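Local coordinates for ABC-type transport auxiliary lipoprotein component domain-containing protein (Xanthomonas campestris pv. campestris, PDB 2IQI) that is of unknown function but probably serves as an auxiliary lipoprotein component of an ABC-type transport system, at residues 30-39 and 99-107; 72-81 and 166-177. All blocks are in the same frame, centred on the assembly; numbering follows the deposited sequence.

Interaction 1: 30-39 and 99-107; sequences WQLLVAKPSA and SDYKLAIDV
Y101 N donates to Q31 O at 3.0 Å, the first nearly straight bond of a parallel pairing between 30-39 and 99-107 that continues through L33 N to Y101 O, L103 N to L33 O and A35 N to L103 O. Past A35 the strands part: a water donates to A35 O and L103 O and accepts from I105 N. Pairing then resumes one residue out of step, S38 N meeting I105 O and V107 N meeting S38 O at 2.8 Å. On its other side strand 31-34 bonds through L32 and V34 to A89 and A91, so it lies between 89-91 and 101-110 in a mixed sheet packed on one side by helices 69-82 and 155-185.

Among side chains, Y101 presents its ring edge to the W30 face, planes at 74°; the centroid of the six-membered ring of W30 lies 4.9 Å from that of Y101. W30 takes chi1 42°, which swings the indole beneath Y101 CD2; Q182 binds NE1, and D184 binds the Y101 hydroxyl. L32 CD1 rests 4.0 Å from L103 CB on this helix-covered side.

Polar side chains mark both ends. S38 OG donates to D106 OD1 (2.7 Å) on its anti side, 20° out of the carboxylate plane, whereas Q31 N to D100 OD2 is weak and bent.

Interaction 2: 72-81 and 166-177; sequences MLEDSVVRAF and LTQVTTELVGWT
F81 and V174 meet in a helix-helix crossing in which 72-81 and 166-177 run at 52° with their axes 9.5 Å apart. Both helices lie against one side of the mixed sheet, so this is the helical layer of a two-layer alpha+beta arrangement, and all twelve touching residues are buried.

The dense part runs from S76, V77 and A80 against T170 up to F81 against V174 and T177. S76 CB lies 3.4 Å from T170 OG1, and A80 CB is 3.7 Å from T170 CG2. The V77 and L173 side chains cross at about a right angle, CG2 of the valine against CD1 of the leucine. V174 CG2 sits over the centre of the F81 ring, 3.8 Å from the centroid and 9° off the ring normal, a CH-pi contact, while T177 CB approaches the ring edge with 3.5 Å to F81 CZ. F81 chi1 of -74° places the ring against V174, and the two side chains pass each other in opposite directions.

M72 CE adds an apolar touch to L166 CD1 at 3.7 Å, whereas L73 CD1 is more distant, 4.2 Å from V169 CG1. The loose side is the outer flank, which takes no part. There R79 and D75 pair through charge alone, the carboxylate oxygen lying well out of the guanidinium plane, and D75 also engages R92 and Q67; on the second helix, Q168 NE2 bonds E172 OE2.

The interface hydroxyls are satisfied within their own helices. S76 OG turns back to M72 O, and T170 OG1 reaches L166 O at 2.8 Å, from the face opposite to that used by T170 N.

How the interactions relate
Interaction 1 forms part of the sheet and interaction 2 part of the helical layer lying against it; their centres are about 11 Å apart, and their segments alternate along the chain. Side chains join the two layers directly: L32 CD2 comes within 3.5 Å of F81 CZ, and V34 CB lies 3.7 Å from V78 CG2. Both helices reach the paired strands, since L103 touches F81 and T177 while I105 meets L73. At the edges of this junction P37 CD packs on E74 CB at 3.7 Å, and W30 CH2 approaches T177 O at 3.6 Å. The two contacts therefore share one apolar core between sheet and helices.

Interaction 1: 30-39 and 99-107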
# COMPACT_ATOMS: atom_id res chain seq x y z
N TRP A 30 -2.78 -14.93 -16.26
CA TRP A 30 -2.97 -13.60 -16.83
C TRP A 30 -1.80 -12.67 -16.39
O TRP A 30 -0.88 -13.10 -15.64
CB TRP A 30 -4.36 -13.02 -16.52
CG TRP A 30 -4.80 -13.26 -15.12
CD1 TRP A 30 -5.50 -14.31 -14.66
CD2 TRP A 30 -4.54 -12.42 -13.98
NE1 TRP A 30 -5.72 -14.19 -13.32
CE2 TRP A 30 -5.13 -13.04 -12.87
CE3 TRP A 30 -3.86 -11.21 -13.80
CZ2 TRP A 30 -5.08 -12.49 -11.58
CZ3 TRP A 30 -3.81 -10.65 -12.50
CH2 TRP A 30 -4.42 -11.29 -11.41
N GLN A 31 -1.81 -11.43 -16.89
CA GLN A 31 -0.65 -10.58 -16.76
C GLN A 31 -1.10 -9.29 -16.16
O GLN A 31 -2.18 -8.80 -16.53
CB GLN A 31 -0.02 -10.33 -18.12
CG GLN A 31 0.57 -11.59 -18.73
CD GLN A 31 1.60 -11.31 -19.83
OE1 GLN A 31 2.43 -12.19 -20.14
NE2 GLN A 31 1.57 -10.08 -20.41
N LEU A 32 -0.27 -8.76 -15.25
CA LEU A 32 -0.66 -7.66 -14.41
C LEU A 32 0.20 -6.43 -14.60
O LEU A 32 1.44 -6.48 -14.50
CB LEU A 32 -0.70 -8.07 -12.93
CG LEU A 32 -1.21 -7.06 -11.87
CD1 LEU A 32 -2.65 -6.61 -12.11
CD2 LEU A 32 -1.07 -7.60 -10.47
N LEU A 33 -0.47 -5.33 -14.86
CA LEU A 33 0.20 -4.05 -14.88
C LEU A 33 -0.16 -3.32 -13.58
O LEU A 33 -1.35 -3.08 -13.33
CB LEU A 33 -0.20 -3.22 -16.12
CG LEU A 33 0.19 -1.74 -15.95
CD1 LEU A 33 1.68 -1.60 -16.05
CD2 LEU A 33 -0.52 -0.77 -16.91
N VAL A 34 0.85 -2.96 -12.77
CA VAL A 34 0.62 -2.19 -11.58
C VAL A 34 0.83 -0.72 -11.93
O VAL A 34 1.95 -0.31 -12.21
CB VAL A 34 1.56 -2.64 -10.42
CG1 VAL A 34 1.38 -1.76 -9.18
CG2 VAL A 34 1.35 -4.09 -10.08
N ALA A 35 -0.22 0.08 -11.92
CA ALA A 35 -0.10 1.51 -12.16
C ALA A 35 0.67 2.29 -11.05
O ALA A 35 0.91 1.77 -9.95
CB ALA A 35 -1.47 2.11 -12.38
N LYS A 36 1.05 3.53 -11.36
CA LYS A 36 1.53 4.45 -10.32
C LYS A 36 0.34 4.76 -9.43
O LYS A 36 -0.71 5.14 -9.94
CB LYS A 36 2.09 5.76 -10.90
CG LYS A 36 3.56 5.69 -11.28
CD LYS A 36 4.29 7.06 -11.15
CE LYS A 36 5.73 7.04 -11.85
NZ LYS A 36 6.11 8.32 -12.66
N PRO A 37 0.49 4.59 -8.10
CA PRO A 37 -0.54 5.04 -7.16
C PRO A 37 -0.73 6.53 -7.28
O PRO A 37 0.22 7.25 -7.61
CB PRO A 37 0.06 4.71 -5.81
CG PRO A 37 1.01 3.57 -6.11
CD PRO A 37 1.62 3.95 -7.40
N SER A 38 -1.94 6.98 -7.06
CA SER A 38 -2.22 8.41 -7.14
C SER A 38 -2.52 8.90 -5.72
O SER A 38 -2.92 8.08 -4.86
CB SER A 38 -3.33 8.71 -8.14
OG SER A 38 -4.53 8.07 -7.79
N ALA A 39 -2.32 10.21 -5.49
CA ALA A 39 -2.42 10.79 -4.15
C ALA A 39 -2.21 12.30 -4.13
O ALA A 39 -1.52 12.84 -4.96
CB ALA A 39 -1.40 10.13 -3.22
N SER A 99 -0.35 -6.87 -21.42
CA SER A 99 -1.08 -7.02 -20.14
C SER A 99 -2.63 -7.22 -20.18
O SER A 99 -3.36 -6.46 -20.85
CB SER A 99 -0.74 -5.86 -19.18
OG SER A 99 -1.60 -4.74 -19.40
N ASP A 100 -3.13 -8.22 -19.42
CA ASP A 100 -4.57 -8.49 -19.24
C ASP A 100 -5.30 -7.59 -18.22
O ASP A 100 -6.35 -7.03 -18.52
CB ASP A 100 -4.77 -9.95 -18.84
CG ASP A 100 -4.05 -10.92 -19.76
OD1 ASP A 100 -4.61 -11.22 -20.83
OD2 ASP A 100 -2.95 -11.39 -19.41
N TYR A 101 -4.76 -7.45 -17.02
CA TYR A 101 -5.38 -6.59 -15.97
C TYR A 101 -4.48 -5.45 -15.57
O TYR A 101 -3.26 -5.56 -15.68
CB TYR A 101 -5.75 -7.41 -14.73
CG TYR A 101 -6.81 -8.43 -15.02
CD1 TYR A 101 -8.17 -8.09 -14.98
CD2 TYR A 101 -6.47 -9.74 -15.38
CE1 TYR A 101 -9.17 -9.04 -15.27
CE2 TYR A 101 -7.46 -10.69 -15.67
CZ TYR A 101 -8.80 -10.33 -15.61
OH TYR A 101 -9.75 -11.25 -15.88
N LYS A 102 -5.09 -4.38 -15.07
CA LYS A 102 -4.38 -3.22 -14.54
C LYS A 102 -4.83 -2.96 -13.10
O LYS A 102 -6.03 -2.81 -12.85
CB LYS A 102 -4.63 -1.99 -15.43
CG LYS A 102 -4.11 -0.65 -14.88
CD LYS A 102 -4.96 0.56 -15.38
CE LYS A 102 -4.06 1.78 -15.71
NZ LYS A 102 -4.81 3.04 -16.03
N LEU A 103 -3.87 -2.92 -12.17
CA LEU A 103 -4.13 -2.59 -10.75
C LEU A 103 -3.85 -1.13 -10.49
O LEU A 103 -2.67 -0.70 -10.50
CB LEU A 103 -3.28 -3.43 -9.81
CG LEU A 103 -3.35 -3.12 -8.32
CD1 LEU A 103 -4.72 -3.32 -7.76
CD2 LEU A 103 -2.36 -4.00 -7.60
N ALA A 104 -4.92 -0.37 -10.24
CA ALA A 104 -4.79 1.05 -9.93
C ALA A 104 -5.14 1.41 -8.46
O ALA A 104 -6.25 1.16 -7.98
CB ALA A 104 -5.64 1.87 -10.89
N ILE A 105 -4.19 2.01 -7.76
CA ILE A 105 -4.34 2.36 -6.36
C ILE A 105 -4.44 3.86 -6.16
O ILE A 105 -3.64 4.60 -6.66
CB ILE A 105 -3.18 1.79 -5.53
CG1 ILE A 105 -3.11 0.27 -5.67
CG2 ILE A 105 -3.39 2.05 -4.07
CD1 ILE A 105 -1.77 -0.30 -5.22
N ASP A 106 -5.45 4.31 -5.43
CA ASP A 106 -5.52 5.71 -5.02
C ASP A 106 -5.30 5.69 -3.51
O ASP A 106 -6.00 4.96 -2.80
CB ASP A 106 -6.87 6.29 -5.36
CG ASP A 106 -6.95 7.78 -5.14
OD1 ASP A 106 -6.06 8.52 -5.66
OD2 ASP A 106 -7.93 8.22 -4.46
N VAL A 107 -4.28 6.43 -3.04
CA VAL A 107 -3.91 6.49 -1.62
C VAL A 107 -4.60 7.68 -0.93
O VAL A 107 -4.47 8.82 -1.40
CB VAL A 107 -2.41 6.61 -1.44
CG1 VAL A 107 -2.06 6.77 0.02
CG2 VAL A 107 -1.72 5.38 -2.02
O HOH W 1 -1.63 1.26 -8.48

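Interaction 2: 72-81 and 166-177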
# COMPACT_ATOMS: atom_id res chain seq x y z
N MET A 72 6.89 3.79 -2.17
CA MET A 72 7.13 2.68 -1.21
C MET A 72 6.01 1.67 -1.46
O MET A 72 6.23 0.45 -1.45
CB MET A 72 7.08 3.11 0.29
CG MET A 72 7.99 4.25 0.78
SD MET A 72 7.77 4.65 2.57
CE MET A 72 8.35 3.10 3.19
N LEU A 73 4.81 2.22 -1.69
CA LEU A 73 3.63 1.44 -1.96
C LEU A 73 3.67 0.74 -3.34
O LEU A 73 3.41 -0.45 -3.46
CB LEU A 73 2.36 2.24 -1.75
CG LEU A 73 1.18 1.26 -1.86
CD1 LEU A 73 0.81 0.69 -0.51
CD2 LEU A 73 -0.01 1.92 -2.58
N GLU A 74 4.02 1.50 -4.36
CA GLU A 74 4.32 0.89 -5.66
C GLU A 74 5.43 -0.20 -5.60
O GLU A 74 5.31 -1.24 -6.23
CB GLU A 74 4.65 1.99 -6.64
CG GLU A 74 4.55 1.58 -8.08
CD GLU A 74 5.35 2.49 -8.99
OE1 GLU A 74 5.49 3.71 -8.65
OE2 GLU A 74 5.86 1.99 -10.04
N ASP A 75 6.49 -0.00 -4.86
CA ASP A 75 7.48 -1.06 -4.78
C ASP A 75 7.04 -2.26 -3.93
O ASP A 75 7.46 -3.37 -4.21
CB ASP A 75 8.87 -0.56 -4.30
CG ASP A 75 9.53 0.39 -5.29
OD1 ASP A 75 8.87 0.73 -6.31
OD2 ASP A 75 10.70 0.80 -5.04
N SER A 76 6.23 -2.05 -2.90
CA SER A 76 5.87 -3.17 -2.05
C SER A 76 5.01 -4.11 -2.81
O SER A 76 5.17 -5.33 -2.71
CB SER A 76 5.09 -2.71 -0.83
OG SER A 76 5.99 -2.01 -0.01
N VAL A 77 4.08 -3.50 -3.54
CA VAL A 77 3.02 -4.21 -4.22
C VAL A 77 3.63 -5.10 -5.32
O VAL A 77 3.39 -6.32 -5.34
CB VAL A 77 1.94 -3.25 -4.76
CG1 VAL A 77 1.08 -3.94 -5.79
CG2 VAL A 77 1.07 -2.77 -3.62
N VAL A 78 4.44 -4.47 -6.18
CA VAL A 78 5.09 -5.15 -7.28
C VAL A 78 6.08 -6.20 -6.76
O VAL A 78 6.08 -7.32 -7.23
CB VAL A 78 5.83 -4.16 -8.16
CG1 VAL A 78 6.83 -4.89 -9.03
CG2 VAL A 78 4.86 -3.42 -9.01
N ARG A 79 6.90 -5.84 -5.78
CA ARG A 79 7.77 -6.84 -5.19
C ARG A 79 6.99 -7.98 -4.59
O ARG A 79 7.39 -9.12 -4.77
CB ARG A 79 8.75 -6.25 -4.19
CG ARG A 79 9.59 -5.22 -4.91
CD ARG A 79 10.77 -4.66 -4.19
NE ARG A 79 11.31 -3.66 -5.11
CZ ARG A 79 11.93 -2.55 -4.77
NH1 ARG A 79 12.12 -2.28 -3.48
NH2 ARG A 79 12.34 -1.70 -5.71
N ALA A 80 5.88 -7.71 -3.90
CA ALA A 80 5.11 -8.84 -3.32
C ALA A 80 4.44 -9.76 -4.38
O ALA A 80 4.38 -10.98 -4.20
CB ALA A 80 4.15 -8.37 -2.29
N PHE A 81 4.00 -9.20 -5.51
CA PHE A 81 3.61 -10.02 -6.66
C PHE A 81 4.77 -10.85 -7.18
O PHE A 81 4.61 -12.04 -7.44
CB PHE A 81 2.98 -9.20 -7.80
CG PHE A 81 1.57 -8.71 -7.50
CD1 PHE A 81 0.54 -9.63 -7.29
CD2 PHE A 81 1.28 -7.36 -7.44
CE1 PHE A 81 -0.73 -9.20 -7.01
CE2 PHE A 81 -0.00 -6.92 -7.17
CZ PHE A 81 -1.01 -7.82 -6.96
N LEU A 166 2.33 -1.24 6.15
CA LEU A 166 2.68 -1.47 4.78
C LEU A 166 2.58 -2.92 4.47
O LEU A 166 2.03 -3.27 3.44
CB LEU A 166 4.11 -1.04 4.48
CG LEU A 166 4.18 0.28 3.75
CD1 LEU A 166 5.50 0.99 4.06
CD2 LEU A 166 3.95 0.03 2.28
N THR A 167 3.16 -3.75 5.35
CA THR A 167 3.23 -5.19 5.09
C THR A 167 1.80 -5.74 5.04
O THR A 167 1.44 -6.44 4.09
CB THR A 167 4.11 -5.92 6.11
OG1 THR A 167 5.45 -5.42 6.00
CG2 THR A 167 4.13 -7.44 5.88
N GLN A 168 0.99 -5.38 6.03
CA GLN A 168 -0.40 -5.85 6.09
C GLN A 168 -1.28 -5.39 4.90
O GLN A 168 -1.99 -6.22 4.34
CB GLN A 168 -1.05 -5.57 7.44
CG GLN A 168 -2.49 -5.97 7.51
CD GLN A 168 -3.18 -5.60 8.83
OE1 GLN A 168 -2.54 -5.42 9.86
NE2 GLN A 168 -4.51 -5.50 8.78
N VAL A 169 -1.24 -4.11 4.50
CA VAL A 169 -2.09 -3.65 3.38
C VAL A 169 -1.66 -4.29 2.07
O VAL A 169 -2.52 -4.67 1.28
CB VAL A 169 -2.28 -2.07 3.27
CG1 VAL A 169 -1.13 -1.35 2.58
CG2 VAL A 169 -3.58 -1.73 2.56
N THR A 170 -0.34 -4.43 1.85
CA THR A 170 0.20 -5.02 0.63
C THR A 170 -0.27 -6.48 0.57
O THR A 170 -0.62 -6.97 -0.49
CB THR A 170 1.76 -4.98 0.61
OG1 THR A 170 2.21 -3.62 0.68
CG2 THR A 170 2.34 -5.60 -0.64
N THR A 171 -0.29 -7.16 1.72
CA THR A 171 -0.71 -8.57 1.76
C THR A 171 -2.19 -8.68 1.36
O THR A 171 -2.63 -9.64 0.70
CB THR A 171 -0.47 -9.20 3.15
OG1 THR A 171 0.92 -9.18 3.45
CG2 THR A 171 -0.91 -10.59 3.17
N GLU A 172 -2.97 -7.69 1.78
CA GLU A 172 -4.38 -7.72 1.49
C GLU A 172 -4.59 -7.38 0.01
O GLU A 172 -5.54 -7.85 -0.61
CB GLU A 172 -5.15 -6.78 2.43
CG GLU A 172 -5.33 -7.31 3.86
CD GLU A 172 -5.97 -6.27 4.87
OE1 GLU A 172 -6.73 -5.33 4.47
OE2 GLU A 172 -5.70 -6.45 6.10
N LEU A 173 -3.71 -6.57 -0.56
CA LEU A 173 -3.88 -6.13 -1.93
C LEU A 173 -3.57 -7.25 -2.91
O LEU A 173 -4.35 -7.56 -3.80
CB LEU A 173 -2.95 -4.97 -2.24
CG LEU A 173 -3.51 -3.60 -1.94
CD1 LEU A 173 -2.40 -2.52 -1.93
CD2 LEU A 173 -4.51 -3.40 -3.06
N VAL A 174 -2.41 -7.83 -2.71
CA VAL A 174 -1.94 -8.88 -3.54
C VAL A 174 -2.97 -10.00 -3.62
O VAL A 174 -3.25 -10.52 -4.72
CB VAL A 174 -0.59 -9.34 -3.03
CG1 VAL A 174 -0.25 -10.72 -3.58
CG2 VAL A 174 0.47 -8.34 -3.44
N GLY A 175 -3.54 -10.37 -2.48
CA GLY A 175 -4.38 -11.54 -2.38
C GLY A 175 -5.68 -11.22 -3.03
O GLY A 175 -6.31 -12.07 -3.63
N TRP A 176 -6.09 -9.97 -2.94
CA TRP A 176 -7.40 -9.60 -3.48
C TRP A 176 -7.29 -9.43 -4.97
O TRP A 176 -8.27 -9.61 -5.67
CB TRP A 176 -7.88 -8.33 -2.84
CG TRP A 176 -9.05 -7.75 -3.41
CD1 TRP A 176 -10.35 -8.03 -3.09
CD2 TRP A 176 -9.09 -6.72 -4.39
NE1 TRP A 176 -11.20 -7.24 -3.84
CE2 TRP A 176 -10.45 -6.44 -4.66
CE3 TRP A 176 -8.10 -6.02 -5.11
CZ2 TRP A 176 -10.84 -5.48 -5.59
CZ3 TRP A 176 -8.51 -5.06 -6.06
CH2 TRP A 176 -9.85 -4.80 -6.28
N THR A 177 -6.10 -9.07 -5.44
CA THR A 177 -5.85 -8.87 -6.86
C THR A 177 -5.82 -10.21 -7.58
O THR A 177 -6.43 -10.37 -8.63
CB THR A 177 -4.52 -8.15 -7.11
OG1 THR A 177 -4.56 -6.91 -6.42
CG2 THR A 177 -4.33 -7.86 -8.62